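Local atomic coordinates of dipicolinate synthase subunit A (Bacillus halodurans, PDB entry 3D4O), a protein that probably serves as one subunit of dipicolinate synthase, the oxidoreductase that forms the dipicolinic acid of bacterial spores. Residues H7-G12 and N57-I62. Residues are numbered along the deposited sequence; the frame is centred on the assembly and turned at random.
Sequences HVVIIG and NTVDAI
His7 turns its ring to Thr58 and Val59 and its backbone to Asp60. From His7 CB, 3.3 Å from Thr58 O, the side chain runs with CG anti to the backbone N (chi1 171°), which puts the imidazole obliquely across the side chains of Thr58 and Val59. CG is also nearest Thr58 O, and His7 CD2 comes to 3.3 Å from Thr58 O, which sits at the ring edge near its plane; Thr58 OG1, hydrogen-bonded to Asp55 OD2, also approaches CD2. ND1 makes a weak hydrogen bond to Lys30 O of the neighbouring strand. At the tip, CE1 and NE2 both lie nearest Val59 CG2. An alanine in place of the histidine would probably open a gap beside Val59 CG2 and leave Lys30 O without the weak ND1 donor. His7 N donates to Asp60 OD2 at 2.6 Å, nearly straight (163° at the hydrogen), from the anti side and 26° out of the carboxylate plane; His7 O accepts from Asp60 N at 2.6 Å. Beyond, strands 7-11 and 61-63 run parallel at the centre of a six-stranded sheet of order 3-2-1-4-5-6, a Rossmann-type topology; the register pairs Val8 with Ala61 and Val9 with Ile62, and Val9 N hydrogen-bonds to Ala61 O at 2.8 Å. On one face, Val9 CG1 packs tightly on Ile62 CG1 at 3.4 Å and touches Val59 CG1. Farther along, Ile11 CD1 reaches Ile62 CG2.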
loop_
_atom_site.group_PDB
_atom_site.type_symbol
_atom_site.label_atom_id
_atom_site.label_comp_id
_atom_site.label_asym_id
_atom_site.label_seq_id
_atom_site.Cartn_x
_atom_site.Cartn_y
_atom_site.Cartn_z
ATOM N N HIS C 7 -32.779 -23.442 -1.773
ATOM C CA HIS C 7 -32.028 -23.427 -3.017
ATOM C C HIS C 7 -31.668 -22.021 -3.387
ATOM O O HIS C 7 -32.537 -21.179 -3.588
ATOM C CB HIS C 7 -32.823 -24.110 -4.130
ATOM C CG HIS C 7 -32.225 -23.952 -5.497
ATOM N ND1 HIS C 7 -30.870 -23.828 -5.710
ATOM C CD2 HIS C 7 -32.795 -23.984 -6.725
ATOM C CE1 HIS C 7 -30.638 -23.739 -7.007
ATOM N NE2 HIS C 7 -31.788 -23.835 -7.646
ATOM N N VAL C 8 -30.365 -21.771 -3.446
ATOM C CA VAL C 8 -29.854 -20.455 -3.809
ATOM C C VAL C 8 -28.960 -20.505 -5.051
ATOM O O VAL C 8 -28.239 -21.465 -5.307
ATOM C CB VAL C 8 -29.088 -19.732 -2.625
ATOM C CG1 VAL C 8 -29.771 -19.996 -1.282
ATOM C CG2 VAL C 8 -27.642 -20.160 -2.542
ATOM N N VAL C 9 -29.075 -19.450 -5.844
ATOM C CA VAL C 9 -28.221 -19.280 -7.001
ATOM C C VAL C 9 -27.273 -18.145 -6.661
ATOM O O VAL C 9 -27.678 -17.069 -6.218
ATOM C CB VAL C 9 -28.989 -19.018 -8.322
ATOM C CG1 VAL C 9 -29.800 -17.748 -8.260
ATOM C CG2 VAL C 9 -28.013 -18.953 -9.501
ATOM N N ILE C 10 -26.001 -18.471 -6.821
ATOM C CA ILE C 10 -24.891 -17.579 -6.608
ATOM C C ILE C 10 -24.316 -17.292 -7.970
ATOM O O ILE C 10 -23.807 -18.171 -8.647
ATOM C CB ILE C 10 -23.818 -18.212 -5.687
ATOM C CG1 ILE C 10 -24.404 -18.541 -4.305
ATOM C CG2 ILE C 10 -22.625 -17.284 -5.502
ATOM C CD1 ILE C 10 -23.348 -18.920 -3.236
ATOM N N ILE C 11 -24.397 -16.026 -8.342
ATOM C CA ILE C 11 -24.015 -15.556 -9.672
ATOM C C ILE C 11 -22.902 -14.554 -9.565
ATOM O O ILE C 11 -23.077 -13.463 -9.030
ATOM C CB ILE C 11 -25.217 -14.904 -10.371
ATOM C CG1 ILE C 11 -26.420 -15.861 -10.332
ATOM C CG2 ILE C 11 -24.891 -14.557 -11.833
ATOM C CD1 ILE C 11 -27.670 -15.307 -10.991
ATOM N N GLY C 12 -21.754 -14.958 -10.072
ATOM C CA GLY C 12 -20.546 -14.141 -10.048
ATOM C C GLY C 12 -20.021 -13.704 -8.699
ATOM O O GLY C 12 -20.466 -14.115 -7.617
ATOM N N ASN C 57 -37.586 -21.597 -11.207
ATOM C CA ASN C 57 -38.825 -21.781 -10.414
ATOM C C ASN C 57 -38.643 -22.591 -9.118
ATOM O O ASN C 57 -39.615 -22.902 -8.432
ATOM C CB ASN C 57 -40.043 -22.231 -11.268
ATOM C CG ASN C 57 -39.832 -23.531 -11.983
ATOM O OD1 ASN C 57 -38.988 -24.337 -11.594
ATOM N ND2 ASN C 57 -40.610 -23.756 -13.046
ATOM N N THR C 58 -37.389 -22.871 -8.757
ATOM C CA THR C 58 -37.108 -23.614 -7.497
ATOM C C THR C 58 -36.121 -22.884 -6.583
ATOM O O THR C 58 -35.764 -23.346 -5.497
ATOM C CB THR C 58 -36.598 -25.048 -7.772
ATOM O OG1 THR C 58 -35.376 -25.004 -8.520
ATOM C CG2 THR C 58 -37.641 -25.842 -8.550
ATOM N N VAL C 59 -35.736 -21.707 -7.037
ATOM C CA VAL C 59 -34.752 -20.847 -6.375
ATOM C C VAL C 59 -35.345 -19.944 -5.308
ATOM O O VAL C 59 -36.206 -19.111 -5.591
ATOM C CB VAL C 59 -34.063 -19.978 -7.431
ATOM C CG1 VAL C 59 -33.210 -18.937 -6.791
ATOM C CG2 VAL C 59 -33.285 -20.888 -8.416
ATOM N N ASP C 60 -34.879 -20.110 -4.081
ATOM C CA ASP C 60 -35.395 -19.316 -2.956
ATOM C C ASP C 60 -34.652 -17.993 -2.863
ATOM O O ASP C 60 -35.093 -17.046 -2.195
ATOM C CB ASP C 60 -35.240 -20.035 -1.606
ATOM C CG ASP C 60 -35.878 -21.426 -1.581
ATOM O OD1 ASP C 60 -37.040 -21.558 -1.160
ATOM O OD2 ASP C 60 -35.204 -22.395 -1.960
ATOM N N ALA C 61 -33.501 -17.936 -3.518
ATOM C CA ALA C 61 -32.682 -16.731 -3.438
ATOM C C ALA C 61 -31.572 -16.620 -4.457
ATOM O O ALA C 61 -30.898 -17.584 -4.810
ATOM C CB ALA C 61 -32.105 -16.581 -2.040
ATOM N N ILE C 62 -31.399 -15.378 -4.888
ATOM C CA ILE C 62 -30.381 -15.010 -5.849
ATOM C C ILE C 62 -29.356 -14.110 -5.200
ATOM O O ILE C 62 -29.683 -13.047 -4.711
ATOM C CB ILE C 62 -31.011 -14.305 -7.051
ATOM C CG1 ILE C 62 -32.058 -15.235 -7.683
ATOM C CG2 ILE C 62 -29.924 -13.851 -8.045
ATOM C CD1 ILE C 62 -32.672 -14.700 -8.956
#